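Long-range contacts in Succinylglutamatedesuccinylase/aspartoacylase (Rhodobacter sphaeroides 2.4.1, PDB 3CDX), which probably acts as a metal-dependent hydrolase of non-peptide carbon-nitrogen bonds in linear amides, as other members of the succinylglutamate desuccinylase/aspartoacylase family do: residues Asp267-Ala272 with Gly330-Val335; Met271-Gly276 with Gly295-Val300; Gly291-Trp296 with Glu309-Arg314. All coordinates share one frame; numbering follows the deposited sequence.

Interaction 1: Asp267-Ala272 with Gly330-Val335; sequences DAYVMA and GDAVAV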
ATOM      1  N   ASP A 267       5.642 -34.956 -14.973  1.00 38.81           N
ATOM      2  CA  ASP A 267       5.627 -34.744 -16.418  1.00 37.79           C
ATOM      3  C   ASP A 267       4.256 -34.224 -16.925  1.00 36.88           C
ATOM      4  O   ASP A 267       4.169 -33.727 -18.043  1.00 37.22           O
ATOM      5  CB  ASP A 267       6.023 -36.050 -17.147  1.00 37.90           C
ATOM      6  CG  ASP A 267       7.544 -36.139 -17.466  1.00 38.65           C
ATOM      7  OD1 ASP A 267       8.341 -35.232 -17.084  1.00 39.01           O
ATOM      8  OD2 ASP A 267       7.928 -37.129 -18.129  1.00 38.00           O
ATOM      9  N   ALA A 268       3.203 -34.372 -16.117  1.00 35.55           N
ATOM     10  CA  ALA A 268       1.853 -33.775 -16.376  1.00 34.45           C
ATOM     11  C   ALA A 268       1.790 -32.233 -16.334  1.00 33.90           C
ATOM     12  O   ALA A 268       0.899 -31.645 -16.905  1.00 34.35           O
ATOM     13  CB  ALA A 268       0.820 -34.359 -15.413  1.00 33.76           C
ATOM     14  N   TYR A 269       2.739 -31.599 -15.659  1.00 33.63           N
ATOM     15  CA  TYR A 269       2.807 -30.142 -15.512  1.00 33.92           C
ATOM     16  C   TYR A 269       3.802 -29.518 -16.484  1.00 34.95           C
ATOM     17  O   TYR A 269       4.997 -29.892 -16.506  1.00 35.56           O
ATOM     18  CB  TYR A 269       3.247 -29.798 -14.086  1.00 34.49           C
ATOM     19  CG  TYR A 269       2.287 -30.323 -13.053  1.00 34.68           C
ATOM     20  CD1 TYR A 269       1.347 -29.480 -12.467  1.00 35.05           C
ATOM     21  CD2 TYR A 269       2.297 -31.665 -12.679  1.00 35.78           C
ATOM     22  CE1 TYR A 269       0.451 -29.952 -11.528  1.00 35.37           C
ATOM     23  CE2 TYR A 269       1.392 -32.155 -11.725  1.00 35.21           C
ATOM     24  CZ  TYR A 269       0.481 -31.286 -11.161  1.00 35.56           C
ATOM     25  OH  TYR A 269      -0.431 -31.736 -10.243  1.00 36.28           O
ATOM     26  N   VAL A 270       3.332 -28.572 -17.289  1.00 34.18           N
ATOM     27  CA  VAL A 270       4.235 -27.768 -18.080  1.00 33.81           C
ATOM     28  C   VAL A 270       4.560 -26.550 -17.263  1.00 34.29           C
ATOM     29  O   VAL A 270       3.687 -25.738 -16.961  1.00 34.44           O
ATOM     30  CB  VAL A 270       3.638 -27.341 -19.436  1.00 33.03           C
ATOM     31  CG1 VAL A 270       4.722 -26.649 -20.300  1.00 33.05           C
ATOM     32  CG2 VAL A 270       3.018 -28.542 -20.111  1.00 33.69           C
ATOM     33  N   MET A 271       5.830 -26.420 -16.920  1.00 34.37           N
ATOM     34  CA  MET A 271       6.283 -25.357 -16.048  1.00 33.97           C
ATOM     35  C   MET A 271       7.003 -24.245 -16.831  1.00 33.41           C
ATOM     36  O   MET A 271       7.736 -24.512 -17.783  1.00 32.87           O
ATOM     37  CB  MET A 271       7.197 -25.960 -14.985  1.00 34.82           C
ATOM     38  CG  MET A 271       6.538 -27.116 -14.174  1.00 36.45           C
ATOM     39  SD  MET A 271       5.173 -26.684 -13.088  1.00 36.69           S
ATOM     40  CE  MET A 271       5.962 -25.620 -11.890  1.00 40.50           C
ATOM     41  N   ALA A 272       6.769 -22.995 -16.441  1.00 32.44           N
ATOM     42  CA  ALA A 272       7.546 -21.866 -16.974  1.00 31.73           C
ATOM     43  C   ALA A 272       8.950 -21.755 -16.319  1.00 31.55           C
ATOM     44  O   ALA A 272       9.046 -21.530 -15.098  1.00 31.14           O
ATOM     45  CB  ALA A 272       6.769 -20.548 -16.780  1.00 31.42           C
ATOM     46  N   GLY A 330       8.522 -20.624 -12.525  1.00 30.99           N
ATOM     47  CA  GLY A 330       7.904 -21.507 -11.540  1.00 31.82           C
ATOM     48  C   GLY A 330       6.395 -21.748 -11.590  1.00 32.39           C
ATOM     49  O   GLY A 330       5.895 -22.548 -10.825  1.00 32.76           O
ATOM     50  N   ASP A 331       5.653 -21.048 -12.459  1.00 33.75           N
ATOM     51  CA  ASP A 331       4.200 -21.263 -12.614  1.00 32.77           C
ATOM     52  C   ASP A 331       4.020 -22.436 -13.537  1.00 32.51           C
ATOM     53  O   ASP A 331       4.819 -22.650 -14.453  1.00 31.11           O
ATOM     54  CB  ASP A 331       3.507 -20.077 -13.313  1.00 33.46           C
ATOM     55  CG  ASP A 331       3.411 -18.805 -12.447  1.00 35.26           C
ATOM     56  OD1 ASP A 331       3.592 -18.851 -11.209  1.00 36.78           O
ATOM     57  OD2 ASP A 331       3.132 -17.738 -13.037  1.00 36.95           O
ATOM     58  N   ALA A 332       2.943 -23.185 -13.346  1.00 32.65           N
ATOM     59  CA  ALA A 332       2.554 -24.156 -14.373  1.00 32.10           C
ATOM     60  C   ALA A 332       1.750 -23.390 -15.427  1.00 31.51           C
ATOM     61  O   ALA A 332       0.952 -22.510 -15.083  1.00 31.58           O
ATOM     62  CB  ALA A 332       1.721 -25.273 -13.761  1.00 32.31           C
ATOM     63  N   VAL A 333       1.943 -23.708 -16.700  1.00 30.11           N
ATOM     64  CA  VAL A 333       1.146 -23.074 -17.763  1.00 28.84           C
ATOM     65  C   VAL A 333       0.114 -24.060 -18.359  1.00 29.08           C
ATOM     66  O   VAL A 333      -0.756 -23.689 -19.164  1.00 28.84           O
ATOM     67  CB  VAL A 333       2.055 -22.410 -18.818  1.00 28.25           C
ATOM     68  CG1 VAL A 333       2.838 -21.253 -18.168  1.00 28.33           C
ATOM     69  CG2 VAL A 333       3.020 -23.409 -19.459  1.00 25.04           C
ATOM     70  N   ALA A 334       0.220 -25.314 -17.916  1.00 27.78           N
ATOM     71  CA  ALA A 334      -0.671 -26.409 -18.293  1.00 27.11           C
ATOM     72  C   ALA A 334      -0.448 -27.569 -17.347  1.00 27.65           C
ATOM     73  O   ALA A 334       0.667 -27.816 -16.884  1.00 28.82           O
ATOM     74  CB  ALA A 334      -0.452 -26.873 -19.758  1.00 25.63           C
ATOM     75  N   VAL A 335      -1.539 -28.262 -17.063  1.00 28.85           N
ATOM     76  CA  VAL A 335      -1.555 -29.520 -16.353  1.00 28.43           C
ATOM     77  C   VAL A 335      -2.416 -30.431 -17.223  1.00 29.16           C
ATOM     78  O   VAL A 335      -3.573 -30.098 -17.549  1.00 27.73           O
ATOM     79  CB  VAL A 335      -2.188 -29.388 -14.970  1.00 29.52           C
ATOM     80  CG1 VAL A 335      -2.121 -30.750 -14.220  1.00 29.21           C
ATOM     81  CG2 VAL A 335      -1.509 -28.276 -14.167  1.00 26.60           C
TER

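Interaction 2: Met271-Gly276 with Gly295-Val300; sequences MAPRTG and GWIHFV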
ATOM      1  N   MET A 271       5.830 -26.420 -16.920  1.00 34.37           N
ATOM      2  CA  MET A 271       6.283 -25.357 -16.048  1.00 33.97           C
ATOM      3  C   MET A 271       7.003 -24.245 -16.831  1.00 33.41           C
ATOM      4  O   MET A 271       7.736 -24.512 -17.783  1.00 32.87           O
ATOM      5  CB  MET A 271       7.197 -25.960 -14.985  1.00 34.82           C
ATOM      6  CG  MET A 271       6.538 -27.116 -14.174  1.00 36.45           C
ATOM      7  SD  MET A 271       5.173 -26.684 -13.088  1.00 36.69           S
ATOM      8  CE  MET A 271       5.962 -25.620 -11.890  1.00 40.50           C
ATOM      9  N   ALA A 272       6.769 -22.995 -16.441  1.00 32.44           N
ATOM     10  CA  ALA A 272       7.546 -21.866 -16.974  1.00 31.73           C
ATOM     11  C   ALA A 272       8.950 -21.755 -16.319  1.00 31.55           C
ATOM     12  O   ALA A 272       9.046 -21.530 -15.098  1.00 31.14           O
ATOM     13  CB  ALA A 272       6.769 -20.548 -16.780  1.00 31.42           C
ATOM     14  N   PRO A 273      10.035 -21.902 -17.114  1.00 30.74           N
ATOM     15  CA  PRO A 273      11.363 -21.746 -16.502  1.00 31.01           C
ATOM     16  C   PRO A 273      11.790 -20.296 -16.392  1.00 30.73           C
ATOM     17  O   PRO A 273      12.753 -19.976 -15.691  1.00 30.54           O
ATOM     18  CB  PRO A 273      12.291 -22.492 -17.477  1.00 31.35           C
ATOM     19  CG  PRO A 273      11.404 -22.970 -18.631  1.00 30.20           C
ATOM     20  CD  PRO A 273      10.131 -22.257 -18.541  1.00 30.59           C
ATOM     21  N   ARG A 274      11.107 -19.426 -17.125  1.00 30.01           N
ATOM     22  CA  ARG A 274      11.435 -18.020 -17.096  1.00 30.43           C
ATOM     23  C   ARG A 274      10.161 -17.201 -16.975  1.00 29.54           C
ATOM     24  O   ARG A 274       9.080 -17.631 -17.388  1.00 29.37           O
ATOM     25  CB  ARG A 274      12.249 -17.588 -18.333  1.00 31.19           C
ATOM     26  CG  ARG A 274      13.653 -18.217 -18.509  1.00 34.70           C
ATOM     27  CD  ARG A 274      14.725 -17.745 -17.484  1.00 39.74           C
ATOM     28  NE  ARG A 274      15.933 -18.567 -17.596  1.00 43.94           N
ATOM     29  CZ  ARG A 274      16.852 -18.762 -16.641  1.00 48.91           C
ATOM     30  NH1 ARG A 274      16.747 -18.199 -15.442  1.00 49.20           N
ATOM     31  NH2 ARG A 274      17.896 -19.549 -16.894  1.00 50.83           N
ATOM     32  N   THR A 275      10.295 -16.030 -16.369  1.00 29.36           N
ATOM     33  CA  THR A 275       9.235 -15.022 -16.411  1.00 28.87           C
ATOM     34  C   THR A 275       9.113 -14.397 -17.815  1.00 28.81           C
ATOM     35  O   THR A 275      10.099 -13.971 -18.413  1.00 29.27           O
ATOM     36  CB  THR A 275       9.473 -13.992 -15.313  1.00 28.39           C
ATOM     37  OG1 THR A 275       9.389 -14.671 -14.053  1.00 26.55           O
ATOM     38  CG2 THR A 275       8.407 -12.852 -15.353  1.00 28.93           C
ATOM     39  N   GLY A 276       7.912 -14.403 -18.375  1.00 28.52           N
ATOM     40  CA  GLY A 276       7.684 -13.674 -19.605  1.00 27.54           C
ATOM     41  C   GLY A 276       6.252 -13.819 -20.069  1.00 27.26           C
ATOM     42  O   GLY A 276       5.392 -14.186 -19.288  1.00 27.73           O
ATOM     43  N   GLY A 295       3.514 -24.075 -26.127  1.00 28.07           N
ATOM     44  CA  GLY A 295       3.479 -22.626 -26.321  1.00 28.03           C
ATOM     45  C   GLY A 295       4.877 -22.082 -26.173  1.00 28.67           C
ATOM     46  O   GLY A 295       5.830 -22.861 -26.131  1.00 29.25           O
ATOM     47  N   TRP A 296       4.998 -20.756 -26.110  1.00 28.65           N
ATOM     48  CA  TRP A 296       6.272 -20.035 -26.131  1.00 28.48           C
ATOM     49  C   TRP A 296       6.249 -18.886 -25.127  1.00 28.63           C
ATOM     50  O   TRP A 296       5.240 -18.174 -24.984  1.00 26.62           O
ATOM     51  CB  TRP A 296       6.534 -19.397 -27.522  1.00 29.07           C
ATOM     52  CG  TRP A 296       6.568 -20.337 -28.670  1.00 27.04           C
ATOM     53  CD1 TRP A 296       7.677 -20.978 -29.171  1.00 28.97           C
ATOM     54  CD2 TRP A 296       5.457 -20.766 -29.466  1.00 28.61           C
ATOM     55  NE1 TRP A 296       7.315 -21.773 -30.239  1.00 28.23           N
ATOM     56  CE2 TRP A 296       5.964 -21.671 -30.437  1.00 27.79           C
ATOM     57  CE3 TRP A 296       4.080 -20.459 -29.468  1.00 26.80           C
ATOM     58  CZ2 TRP A 296       5.147 -22.270 -31.395  1.00 29.29           C
ATOM     59  CZ3 TRP A 296       3.270 -21.061 -30.387  1.00 28.09           C
ATOM     60  CH2 TRP A 296       3.798 -21.962 -31.353  1.00 29.42           C
ATOM     61  N   ILE A 297       7.380 -18.690 -24.460  1.00 27.97           N
ATOM     62  CA  ILE A 297       7.517 -17.547 -23.576  1.00 28.55           C
ATOM     63  C   ILE A 297       8.272 -16.501 -24.365  1.00 28.43           C
ATOM     64  O   ILE A 297       9.430 -16.737 -24.751  1.00 27.80           O
ATOM     65  CB  ILE A 297       8.311 -17.886 -22.316  1.00 28.36           C
ATOM     66  CG1 ILE A 297       7.553 -18.899 -21.443  1.00 28.25           C
ATOM     67  CG2 ILE A 297       8.709 -16.610 -21.600  1.00 27.48           C
ATOM     68  CD1 ILE A 297       8.357 -19.372 -20.183  1.00 29.47           C
ATOM     69  N   HIS A 298       7.597 -15.376 -24.618  1.00 27.81           N
ATOM     70  CA  HIS A 298       8.150 -14.272 -25.364  1.00 26.78           C
ATOM     71  C   HIS A 298       8.859 -13.348 -24.390  1.00 27.19           C
ATOM     72  O   HIS A 298       8.399 -13.175 -23.224  1.00 26.56           O
ATOM     73  CB  HIS A 298       7.026 -13.532 -26.124  1.00 27.02           C
ATOM     74  CG  HIS A 298       6.321 -14.372 -27.158  1.00 27.65           C
ATOM     75  ND1 HIS A 298       6.658 -14.339 -28.497  1.00 28.17           N
ATOM     76  CD2 HIS A 298       5.317 -15.277 -27.051  1.00 27.32           C
ATOM     77  CE1 HIS A 298       5.885 -15.180 -29.166  1.00 28.62           C
ATOM     78  NE2 HIS A 298       5.064 -15.763 -28.313  1.00 24.94           N
ATOM     79  N   PHE A 299       9.986 -12.775 -24.847  1.00 26.79           N
ATOM     80  CA  PHE A 299      10.734 -11.770 -24.092  1.00 27.99           C
ATOM     81  C   PHE A 299      10.567 -10.406 -24.748  1.00 28.56           C
ATOM     82  O   PHE A 299      11.471  -9.890 -25.436  1.00 28.53           O
ATOM     83  CB  PHE A 299      12.197 -12.200 -23.901  1.00 28.38           C
ATOM     84  CG  PHE A 299      12.305 -13.591 -23.317  1.00 29.44           C
ATOM     85  CD1 PHE A 299      12.040 -13.807 -21.946  1.00 30.49           C
ATOM     86  CD2 PHE A 299      12.557 -14.685 -24.146  1.00 29.26           C
ATOM     87  CE1 PHE A 299      12.060 -15.104 -21.403  1.00 30.92           C
ATOM     88  CE2 PHE A 299      12.618 -15.986 -23.613  1.00 29.83           C
ATOM     89  CZ  PHE A 299      12.365 -16.204 -22.249  1.00 30.48           C
ATOM     90  N   VAL A 300       9.383  -9.825 -24.533  1.00 28.72           N
ATOM     91  CA  VAL A 300       9.010  -8.608 -25.268  1.00 29.33           C
ATOM     92  C   VAL A 300       9.805  -7.400 -24.846  1.00 29.89           C
ATOM     93  O   VAL A 300       9.781  -6.391 -25.528  1.00 30.09           O
ATOM     94  CB  VAL A 300       7.500  -8.306 -25.215  1.00 29.12           C
ATOM     95  CG1 VAL A 300       6.727  -9.517 -25.729  1.00 28.52           C
ATOM     96  CG2 VAL A 300       7.064  -7.873 -23.796  1.00 29.87           C
TER

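Interaction 3: Gly291-Trp296 with Glu309-Arg314; sequences GETAGW and ELLYRR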
ATOM      1  N   GLY A 291       5.793 -34.357 -26.235  1.00 39.39           N
ATOM      2  CA  GLY A 291       6.797 -33.849 -27.153  1.00 39.56           C
ATOM      3  C   GLY A 291       6.356 -32.716 -28.070  1.00 39.10           C
ATOM      4  O   GLY A 291       7.199 -32.028 -28.654  1.00 38.72           O
ATOM      5  N   GLU A 292       5.050 -32.512 -28.189  1.00 37.62           N
ATOM      6  CA  GLU A 292       4.562 -31.428 -29.008  1.00 37.53           C
ATOM      7  C   GLU A 292       4.533 -30.068 -28.281  1.00 35.24           C
ATOM      8  O   GLU A 292       4.526 -30.001 -27.053  1.00 34.31           O
ATOM      9  CB  GLU A 292       3.220 -31.801 -29.626  1.00 37.48           C
ATOM     10  CG  GLU A 292       1.967 -31.424 -28.836  1.00 39.53           C
ATOM     11  CD  GLU A 292       0.700 -31.967 -29.526  1.00 40.50           C
ATOM     12  OE1 GLU A 292       0.871 -32.747 -30.508  1.00 45.71           O
ATOM     13  OE2 GLU A 292      -0.439 -31.622 -29.121  1.00 38.37           O
ATOM     14  N   THR A 293       4.526 -28.995 -29.069  1.00 34.18           N
ATOM     15  CA  THR A 293       4.635 -27.621 -28.571  1.00 32.42           C
ATOM     16  C   THR A 293       3.449 -27.209 -27.689  1.00 31.61           C
ATOM     17  O   THR A 293       2.294 -27.324 -28.090  1.00 30.65           O
ATOM     18  CB  THR A 293       4.863 -26.624 -29.735  1.00 32.99           C
ATOM     19  OG1 THR A 293       6.068 -26.995 -30.415  1.00 32.70           O
ATOM     20  CG2 THR A 293       5.053 -25.189 -29.221  1.00 30.85           C
ATOM     21  N   ALA A 294       3.758 -26.776 -26.465  1.00 30.53           N
ATOM     22  CA  ALA A 294       2.716 -26.303 -25.529  1.00 30.18           C
ATOM     23  C   ALA A 294       2.486 -24.782 -25.658  1.00 29.29           C
ATOM     24  O   ALA A 294       1.370 -24.292 -25.382  1.00 29.19           O
ATOM     25  CB  ALA A 294       3.042 -26.698 -24.085  1.00 29.38           C
ATOM     26  N   GLY A 295       3.514 -24.075 -26.127  1.00 28.07           N
ATOM     27  CA  GLY A 295       3.479 -22.626 -26.321  1.00 28.03           C
ATOM     28  C   GLY A 295       4.877 -22.082 -26.173  1.00 28.67           C
ATOM     29  O   GLY A 295       5.830 -22.861 -26.131  1.00 29.25           O
ATOM     30  N   TRP A 296       4.998 -20.756 -26.110  1.00 28.65           N
ATOM     31  CA  TRP A 296       6.272 -20.035 -26.131  1.00 28.48           C
ATOM     32  C   TRP A 296       6.249 -18.886 -25.127  1.00 28.63           C
ATOM     33  O   TRP A 296       5.240 -18.174 -24.984  1.00 26.62           O
ATOM     34  CB  TRP A 296       6.534 -19.397 -27.522  1.00 29.07           C
ATOM     35  CG  TRP A 296       6.568 -20.337 -28.670  1.00 27.04           C
ATOM     36  CD1 TRP A 296       7.677 -20.978 -29.171  1.00 28.97           C
ATOM     37  CD2 TRP A 296       5.457 -20.766 -29.466  1.00 28.61           C
ATOM     38  NE1 TRP A 296       7.315 -21.773 -30.239  1.00 28.23           N
ATOM     39  CE2 TRP A 296       5.964 -21.671 -30.437  1.00 27.79           C
ATOM     40  CE3 TRP A 296       4.080 -20.459 -29.468  1.00 26.80           C
ATOM     41  CZ2 TRP A 296       5.147 -22.270 -31.395  1.00 29.29           C
ATOM     42  CZ3 TRP A 296       3.270 -21.061 -30.387  1.00 28.09           C
ATOM     43  CH2 TRP A 296       3.798 -21.962 -31.353  1.00 29.42           C
ATOM     44  N   GLU A 309      10.460 -21.947 -26.446  1.00 33.12           N
ATOM     45  CA  GLU A 309       9.483 -23.015 -26.682  1.00 32.86           C
ATOM     46  C   GLU A 309       9.351 -23.960 -25.481  1.00 32.58           C
ATOM     47  O   GLU A 309      10.374 -24.444 -24.947  1.00 31.16           O
ATOM     48  CB  GLU A 309       9.899 -23.841 -27.907  1.00 33.10           C
ATOM     49  CG  GLU A 309       8.799 -24.843 -28.391  1.00 33.58           C
ATOM     50  CD  GLU A 309       9.289 -25.745 -29.546  1.00 34.30           C
ATOM     51  OE1 GLU A 309      10.479 -25.655 -29.881  1.00 35.36           O
ATOM     52  OE2 GLU A 309       8.492 -26.531 -30.096  1.00 33.48           O
ATOM     53  N   LEU A 310       8.102 -24.233 -25.075  1.00 31.49           N
ATOM     54  CA  LEU A 310       7.796 -25.264 -24.043  1.00 31.88           C
ATOM     55  C   LEU A 310       7.084 -26.443 -24.666  1.00 31.97           C
ATOM     56  O   LEU A 310       6.250 -26.243 -25.545  1.00 32.08           O
ATOM     57  CB  LEU A 310       6.875 -24.717 -22.917  1.00 30.57           C
ATOM     58  CG  LEU A 310       7.337 -23.448 -22.178  1.00 31.86           C
ATOM     59  CD1 LEU A 310       6.567 -23.190 -20.894  1.00 29.78           C
ATOM     60  CD2 LEU A 310       8.849 -23.486 -21.902  1.00 33.93           C
ATOM     61  N   LEU A 311       7.368 -27.659 -24.179  1.00 32.36           N
ATOM     62  CA  LEU A 311       6.725 -28.877 -24.695  1.00 33.21           C
ATOM     63  C   LEU A 311       5.882 -29.566 -23.629  1.00 33.43           C
ATOM     64  O   LEU A 311       6.265 -29.565 -22.464  1.00 34.51           O
ATOM     65  CB  LEU A 311       7.777 -29.886 -25.207  1.00 32.91           C
ATOM     66  CG  LEU A 311       8.892 -29.371 -26.121  1.00 33.98           C
ATOM     67  CD1 LEU A 311       9.862 -30.535 -26.438  1.00 35.36           C
ATOM     68  CD2 LEU A 311       8.311 -28.763 -27.394  1.00 33.39           C
ATOM     69  N   TYR A 312       4.752 -30.136 -24.025  1.00 33.78           N
ATOM     70  CA  TYR A 312       4.045 -31.117 -23.205  1.00 35.42           C
ATOM     71  C   TYR A 312       4.903 -32.389 -23.065  1.00 36.53           C
ATOM     72  O   TYR A 312       5.633 -32.753 -23.988  1.00 34.93           O
ATOM     73  CB  TYR A 312       2.711 -31.546 -23.847  1.00 36.13           C
ATOM     74  CG  TYR A 312       1.696 -30.451 -24.102  1.00 36.40           C
ATOM     75  CD1 TYR A 312       0.960 -29.873 -23.060  1.00 38.11           C
ATOM     76  CD2 TYR A 312       1.458 -30.000 -25.398  1.00 38.69           C
ATOM     77  CE1 TYR A 312       0.002 -28.843 -23.318  1.00 36.93           C
ATOM     78  CE2 TYR A 312       0.525 -28.996 -25.659  1.00 38.01           C
ATOM     79  CZ  TYR A 312      -0.186 -28.421 -24.626  1.00 37.68           C
ATOM     80  OH  TYR A 312      -1.109 -27.438 -24.927  1.00 41.16           O
ATOM     81  N   ARG A 313       4.768 -33.065 -21.923  1.00 37.26           N
ATOM     82  CA  ARG A 313       5.509 -34.287 -21.628  1.00 38.33           C
ATOM     83  C   ARG A 313       4.589 -35.448 -21.236  1.00 38.92           C
ATOM     84  O   ARG A 313       5.052 -36.451 -20.667  1.00 39.23           O
ATOM     85  CB  ARG A 313       6.537 -34.025 -20.518  1.00 38.79           C
ATOM     86  CG  ARG A 313       7.572 -32.979 -20.860  1.00 39.97           C
ATOM     87  CD  ARG A 313       8.360 -33.438 -22.053  1.00 41.66           C
ATOM     88  NE  ARG A 313       9.516 -32.587 -22.301  1.00 44.33           N
ATOM     89  CZ  ARG A 313      10.267 -32.674 -23.390  1.00 47.15           C
ATOM     90  NH1 ARG A 313       9.965 -33.586 -24.317  1.00 46.57           N
ATOM     91  NH2 ARG A 313      11.315 -31.860 -23.550  1.00 46.54           N
ATOM     92  N   ARG A 314       3.298 -35.313 -21.535  1.00 38.39           N
ATOM     93  CA  ARG A 314       2.331 -36.391 -21.399  1.00 38.31           C
ATOM     94  C   ARG A 314       1.266 -36.273 -22.477  1.00 38.21           C
ATOM     95  O   ARG A 314       0.821 -35.149 -22.762  1.00 37.93           O
ATOM     96  CB  ARG A 314       1.595 -36.295 -20.041  1.00 39.32           C
ATOM     97  CG  ARG A 314       2.440 -36.512 -18.787  1.00 40.77           C
ATOM     98  CD  ARG A 314       3.116 -37.881 -18.774  1.00 42.85           C
ATOM     99  NE  ARG A 314       2.203 -39.001 -18.540  1.00 43.96           N
ATOM    100  CZ  ARG A 314       2.604 -40.239 -18.233  1.00 45.00           C
ATOM    101  NH1 ARG A 314       3.909 -40.532 -18.130  1.00 44.31           N
ATOM    102  NH2 ARG A 314       1.699 -41.198 -18.049  1.00 43.08           N
TER
HETATM  103  O   HOH W   1      -0.703 -25.075 -24.227  1.00 25.22           O

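Interaction 1: Asp267-Ala272 with Gly330-Val335
Tyr-269, Val-270 and Met-271 run antiparallel to Val-335, Ala-334 and Ala-332, and the register slips by one at Val-333. Val-270 is gripped at both backbone polar atoms: its N donates to Ala-334 O at 2.8 Å, and its O receives Val-333 N at 2.7 Å. Beyond the slip, Ala-272 N bonds to Asp-331 O and Gly-330 N returns to Ala-272 O. Tyr-269 and Val-335 lie side by side, with Val-335 CG1 over one face of the ring in a CH-pi contact, 4.1 Å from its centroid and offset toward the rim. The antiparallel pairing of strands 259-271 and 332-339 is interrupted here by a beta bulge, and the second strand turns a corner at Val-333. Met-271 is bent at chi2 and at chi3 (-64°); SD rests on Ala-332 CB at 3.8 Å, and CE reaches Gly-330 O at 3.3 Å. On the other face, Val-270 CG2 meets Ala-334 CB at 3.9 Å. Val-270 CG1 abuts Val-333 CG2, and Tyr-312 and Leu-310 pack against Val-270. Asp-331 points its carboxylate elsewhere, OD1 bonding to Ser-36 OG of a second subunit and OD2 to Thr-328 N.

Interaction 2: Met271-Gly276 with Gly295-Val300
The Phe-299 ring meets Arg-274 and Thr-275 by its edge: Arg-274 CB lies in the ring plane, 4.0 Å from Phe-299 CE1, and Thr-275 O approaches the same rim, 3.8 Å from CE1. In Phe-299, chi1 (-52°) sets CG anti to the carbonyl carbon, and the end of the ring comes nearer the loop than the direction of CB would suggest. Ile-297 makes most of the contacts from the strand side. Its CD1 reaches into the turn of the loop and touches Ala-272 CB at 3.9 Å, Pro-273 CD at 3.8 Å and Arg-274 O at 3.4 Å. The other branch, CG2, lies against Gly-276 CA at 3.7 Å, so the two ends of this one side chain touch four of the loop residues. No hydrogen bond joins the two segments, and the contact is held by apolar packing around the backbone. Arg-274 contributes CB, whereas its guanidinium leads away to a salt bridge from NH1 to Asp-302 OD1 of a fourth subunit. Thr-275 OG1 is likewise engaged outside, with Arg-329 N. The loop 271-276 connects strand 259-271 to strand 276-280, and here it folds over strand 293-298. On the adjoining strand 308-311, Leu-308 touches both Pro-273 and Phe-299, while Phe-278 of strand 276-280 packs on Ile-297.

Interaction 3: Gly291-Trp296 with Glu309-Arg314
Thr-293 and Glu-309 are brought together by their first torsions: OG1 of Thr-293 stands beside its own backbone N (chi1 -59°), and CG of Glu-309 is anti to its backbone N (chi1 -170°), beyond which the glutamate chain is extended. The two side chains cross at about a right angle, and Thr-293 OG1 donates to Glu-309 OE2 at 2.5 Å, a very short separation whose exact value is doubtful. Glu-309 also lies alongside Trp-296 and points the same way, its CB 3.8 Å from Trp-296 CD1. The indole is bordered on one face by Thr-293 CG2, offset toward the rim, so Thr-293 serves both neighbours. Strands 293-298 and 308-311 form an antiparallel beta hairpin interrupted by a classic beta bulge, in which Ala-294 and Gly-295 both face Leu-310. Ala-294 N donates to Leu-310 O at 2.7 Å, and Leu-310 N to Gly-295 O at 2.9 Å. Further along, Tyr-312 N bonds to Glu-292 O, and Gly-291 N donates to Tyr-312 O. Ala-294 CB sits over the centre of the Tyr-312 ring, a CH-pi contact with the centroid 3.6 Å away. A water bridges Ala-294 O and Tyr-312 OH, donating to the carbonyl, though both separations are unusually short and their values uncertain. The tyrosine side chain is further packed by Ala-334 and Val-336.

Overall arrangement
From the N terminus, the chain first enters interaction 1 at 267-272 and then passes straight into the loop 271-276 of interaction 2, the two sharing Met-271 and Ala-272. It next enters interaction 3 at 291-296, a loop leading into strand 293-298, and the overlapping 295-300 closes interaction 2. Residues 309-314 close the hairpin of interaction 3, and only at 330-335 is interaction 1 completed, so interaction 3 is nested within its loop. Interaction 1 pairs strands 259-271 and 332-339, interaction 3 lies within the four-stranded antiparallel sheet, and interaction 2 packs the loop after 259-271 onto that sheet. Leu-310 helps bridge them, its CD1 near Met-271 O and Ile-297 CD1, away from the calcium site.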